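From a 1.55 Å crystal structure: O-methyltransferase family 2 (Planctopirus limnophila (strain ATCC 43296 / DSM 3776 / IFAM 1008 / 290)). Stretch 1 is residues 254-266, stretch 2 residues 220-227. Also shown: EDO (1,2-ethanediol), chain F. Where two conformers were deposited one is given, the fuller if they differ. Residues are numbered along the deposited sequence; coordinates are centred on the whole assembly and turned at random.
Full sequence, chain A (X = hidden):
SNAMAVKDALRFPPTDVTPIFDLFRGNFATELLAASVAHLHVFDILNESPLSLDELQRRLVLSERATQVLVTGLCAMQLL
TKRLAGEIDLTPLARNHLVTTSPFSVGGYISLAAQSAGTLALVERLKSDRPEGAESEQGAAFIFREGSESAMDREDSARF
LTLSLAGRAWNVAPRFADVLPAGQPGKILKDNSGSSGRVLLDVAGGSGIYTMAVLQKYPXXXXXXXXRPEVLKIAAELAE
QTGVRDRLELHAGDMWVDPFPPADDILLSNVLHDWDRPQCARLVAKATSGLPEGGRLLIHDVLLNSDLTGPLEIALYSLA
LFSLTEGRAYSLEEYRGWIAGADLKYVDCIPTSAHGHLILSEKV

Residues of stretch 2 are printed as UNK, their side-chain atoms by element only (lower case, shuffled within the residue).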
# COMPACT_ATOMS: atom_id res chain seq x y z
N ASP A 254 -14.79 33.28 6.57
CA ASP A 254 -15.38 32.22 5.76
C ASP A 254 -15.02 32.57 4.32
O ASP A 254 -15.48 33.60 3.80
CB ASP A 254 -16.89 32.18 5.99
CG ASP A 254 -17.61 31.15 5.12
OD1 ASP A 254 -17.12 30.74 4.06
OD2 ASP A 254 -18.74 30.75 5.50
N MSE A 255 -14.20 31.73 3.69
CA MSE A 255 -13.61 32.10 2.39
C MSE A 255 -14.65 32.24 1.27
O MSE A 255 -14.37 32.88 0.25
CB MSE A 255 -12.53 31.09 1.97
CG MSE A 255 -13.07 29.70 1.62
SE MSE A 255 -11.52 28.54 1.40
CE MSE A 255 -12.42 26.91 1.01
N TRP A 256 -15.85 31.66 1.45
CA TRP A 256 -16.85 31.72 0.39
C TRP A 256 -17.57 33.06 0.36
O TRP A 256 -18.05 33.46 -0.70
CB TRP A 256 -17.85 30.58 0.56
CG TRP A 256 -17.17 29.23 0.50
CD1 TRP A 256 -16.93 28.41 1.55
CD2 TRP A 256 -16.61 28.58 -0.65
NE1 TRP A 256 -16.24 27.29 1.14
CE2 TRP A 256 -16.05 27.36 -0.22
CE3 TRP A 256 -16.53 28.92 -2.01
CZ2 TRP A 256 -15.40 26.47 -1.10
CZ3 TRP A 256 -15.90 28.02 -2.89
CH2 TRP A 256 -15.35 26.82 -2.43
N VAL A 257 -17.68 33.75 1.49
CA VAL A 257 -18.61 34.88 1.60
C VAL A 257 -17.97 36.12 2.20
O VAL A 257 -18.43 37.24 1.95
CB VAL A 257 -19.88 34.52 2.41
CG1 VAL A 257 -20.66 33.34 1.76
CG2 VAL A 257 -19.54 34.22 3.87
N ASP A 258 -16.94 35.95 3.02
CA ASP A 258 -16.33 37.13 3.61
C ASP A 258 -15.31 37.70 2.64
O ASP A 258 -14.66 36.95 1.91
CB ASP A 258 -15.66 36.77 4.93
CG ASP A 258 -16.67 36.41 6.03
OD1 ASP A 258 -17.78 36.98 6.03
OD2 ASP A 258 -16.38 35.55 6.89
N PRO A 259 -15.14 39.02 2.63
CA PRO A 259 -14.20 39.62 1.67
C PRO A 259 -12.76 39.24 1.98
O PRO A 259 -12.31 39.28 3.13
CB PRO A 259 -14.42 41.14 1.86
CG PRO A 259 -15.06 41.30 3.23
CD PRO A 259 -15.81 40.02 3.49
N PHE A 260 -12.03 38.87 0.93
CA PHE A 260 -10.60 38.68 1.10
C PHE A 260 -9.94 40.04 1.29
O PHE A 260 -10.37 41.04 0.67
CB PHE A 260 -9.99 37.98 -0.10
CG PHE A 260 -10.38 36.51 -0.26
CD1 PHE A 260 -10.57 35.67 0.84
CD2 PHE A 260 -10.55 35.97 -1.55
CE1 PHE A 260 -10.92 34.33 0.66
CE2 PHE A 260 -10.88 34.63 -1.76
CZ PHE A 260 -11.07 33.81 -0.66
N PRO A 261 -8.90 40.13 2.10
CA PRO A 261 -8.18 41.40 2.25
C PRO A 261 -7.35 41.68 1.00
O PRO A 261 -7.01 40.74 0.24
CB PRO A 261 -7.27 41.15 3.47
CG PRO A 261 -7.03 39.67 3.42
CD PRO A 261 -8.32 39.05 2.91
N PRO A 262 -7.00 42.94 0.76
CA PRO A 262 -6.15 43.27 -0.38
C PRO A 262 -4.83 42.51 -0.30
O PRO A 262 -4.22 42.40 0.76
CB PRO A 262 -5.93 44.78 -0.24
CG PRO A 262 -7.11 45.26 0.52
CD PRO A 262 -7.41 44.15 1.50
N ALA A 263 -4.40 42.00 -1.45
CA ALA A 263 -3.18 41.20 -1.53
C ALA A 263 -2.64 41.26 -2.94
O ALA A 263 -3.39 41.44 -3.90
CB ALA A 263 -3.46 39.75 -1.15
N ASP A 264 -1.32 41.08 -3.05
CA ASP A 264 -0.69 40.93 -4.36
C ASP A 264 -0.75 39.48 -4.85
O ASP A 264 -1.03 39.23 -6.03
CB ASP A 264 0.77 41.37 -4.29
CG ASP A 264 0.92 42.86 -3.99
OD1 ASP A 264 0.58 43.69 -4.88
OD2 ASP A 264 1.36 43.22 -2.89
N ASP A 265 -0.45 38.53 -3.98
CA ASP A 265 -0.44 37.10 -4.29
C ASP A 265 -1.44 36.42 -3.38
O ASP A 265 -1.50 36.73 -2.18
CB ASP A 265 0.93 36.47 -4.03
CG ASP A 265 2.00 36.99 -4.98
OD1 ASP A 265 1.66 37.27 -6.14
OD2 ASP A 265 3.16 37.13 -4.57
N ILE A 266 -2.18 35.45 -3.93
CA ILE A 266 -3.10 34.63 -3.14
C ILE A 266 -2.69 33.17 -3.30
O ILE A 266 -2.58 32.68 -4.43
CB ILE A 266 -4.56 34.86 -3.54
CG1 ILE A 266 -4.92 36.31 -3.21
CG2 ILE A 266 -5.45 33.87 -2.80
CD1 ILE A 266 -6.30 36.70 -3.69
N UNK A 220 10.94 42.12 3.01
CA UNK A 220 10.10 43.29 2.77
C UNK A 220 8.64 42.93 2.55
O UNK A 220 7.82 43.84 2.37
c UNK A 220 12.02 44.51 1.72
o UNK A 220 10.44 43.29 0.38
c UNK A 220 10.57 44.09 1.56
N UNK A 221 8.29 41.65 2.52
CA UNK A 221 6.92 41.28 2.25
C UNK A 221 6.11 41.25 3.53
O UNK A 221 6.65 41.26 4.64
c UNK A 221 7.34 39.87 0.18
c UNK A 221 6.14 37.79 -0.83
c UNK A 221 7.00 38.90 -0.81
c UNK A 221 6.79 37.40 -3.15
c UNK A 221 8.23 40.73 -0.40
c UNK A 221 6.04 37.05 -1.99
c UNK A 221 7.74 39.22 -1.97
c UNK A 221 7.64 38.48 -3.15
c UNK A 221 6.83 39.90 1.58
n UNK A 221 8.49 40.34 -1.70
N UNK A 222 4.78 41.19 3.37
CA UNK A 222 3.86 40.99 4.47
C UNK A 222 2.93 39.84 4.12
O UNK A 222 2.64 39.59 2.96
n UNK A 222 3.04 44.66 8.75
c UNK A 222 2.84 44.53 5.91
n UNK A 222 0.88 43.90 8.99
c UNK A 222 2.99 42.24 4.80
c UNK A 222 3.77 43.39 5.41
n UNK A 222 1.79 44.14 6.87
c UNK A 222 1.90 44.23 8.20
N UNK A 223 2.46 39.15 5.14
CA UNK A 223 1.62 37.99 4.95
C UNK A 223 0.31 38.12 5.70
O UNK A 223 0.23 38.82 6.71
N UNK A 224 -0.70 37.44 5.19
CA UNK A 224 -2.01 37.39 5.81
C UNK A 224 -2.47 35.94 5.77
O UNK A 224 -2.52 35.33 4.70
c UNK A 224 -3.03 38.29 5.09
c UNK A 224 -2.55 39.76 5.05
c UNK A 224 -3.43 40.66 4.19
c UNK A 224 -4.38 38.14 5.76
N UNK A 225 -2.77 35.37 6.93
CA UNK A 225 -3.39 34.06 6.99
C UNK A 225 -4.88 34.26 7.20
O UNK A 225 -5.30 34.89 8.18
c UNK A 225 -0.59 32.82 6.86
c UNK A 225 -2.82 33.21 8.13
c UNK A 225 -1.28 33.29 8.16
c UNK A 225 -3.38 31.78 8.05
N UNK A 226 -5.69 33.67 6.32
CA UNK A 226 -7.15 33.75 6.37
C UNK A 226 -7.68 32.34 6.64
O UNK A 226 -7.44 31.44 5.83
c UNK A 226 -7.65 34.30 5.03
c UNK A 226 -9.15 34.49 4.92
c UNK A 226 -11.37 33.56 4.65
c UNK A 226 -9.70 35.76 4.81
c UNK A 226 -11.91 34.84 4.58
c UNK A 226 -10.00 33.39 4.80
c UNK A 226 -11.08 35.93 4.65
N UNK A 227 -8.34 32.12 7.78
CA UNK A 227 -8.80 30.77 8.10
C UNK A 227 -9.80 30.85 9.26
O UNK A 227 -10.17 31.95 9.69
c UNK A 227 -7.88 28.40 8.03
o UNK A 227 -6.98 27.73 7.50
c UNK A 227 -7.61 29.85 8.43
o UNK A 227 -9.02 27.93 8.24
C1 EDO F . -13.21 28.57 4.92
O1 EDO F . -14.60 28.87 4.90
C2 EDO F . -12.44 29.75 5.47
O2 EDO F . -11.16 29.19 5.68

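Position 220 carries three side-chain atoms, a carbon bearing one oxygen and one carbon, and touches nothing on stretch 1. A branch at CB with one hydroxyl and one methyl identifies T220, which lies exposed just before the strand. At position 221 one carbon leads into fused five- and six-membered rings holding eight carbons and one nitrogen. Only an indole fits, so this is W221. Its chi1 is m, and its six-membered ring approaches D265, with CZ3 of W221 3.9 Å from OD2 of D265; that carboxylate is satisfied by hydrogen bonds elsewhere in the structure.

The strand begins at position 222, where three carbons, a nitrogen and a carbon carrying two further nitrogens spell out a guanidinium: R222. Position 223 has no side-chain atoms at all and is G223. Neither R222 nor G223 reaches stretch 1. Position 224 has four carbons, forked at the first, one arm two carbons long, which defines I224. With its CA-to-CB bond toward stretch 1 and chi angles of m and t, it extends CD1 to 3.8 Å from CG of P261 and 3.9 Å from O of P262. Position 225 repeats the four-carbon fork and is I225, but here the alternation of the strand leaves the side chain out of reach of stretch 1.

Position 226 returns to the stretch 1 side with one carbon and a ring of six carbons, no oxygen attached: F226. Its chi1 of t sends the ring into the loop, where CE1 lies 3.5 Å from CA of M255 and CZ lies 4.2 Å from CB of D258. F260 directs its edge toward one face of this ring, the centroids 5.2 Å apart and the planes at 82°, while CD of P261 comes within 4.0 Å of CD2 of F226. Position 227 shows two carbons, the second carrying two oxygens, and is D227. Its CA-to-CB bond points away from stretch 1, and OD1 of D227 lies 3.6 Å from O2 of the ethanediol.

No hydrogen bond crosses between the stretches; the contact is one of packing, centred on F226. The loop that receives the ring is held by its own bonds: N of D258 donates to O of D254 at 2.9 Å, and N of D254 to OD2 of D258 at 2.8 Å. I224 extends the apolar surface along P261, so that I224 and F226, two residues apart on the strand, both meet the loop.

Stretch 2, residues 220-227: TWRGIIFD
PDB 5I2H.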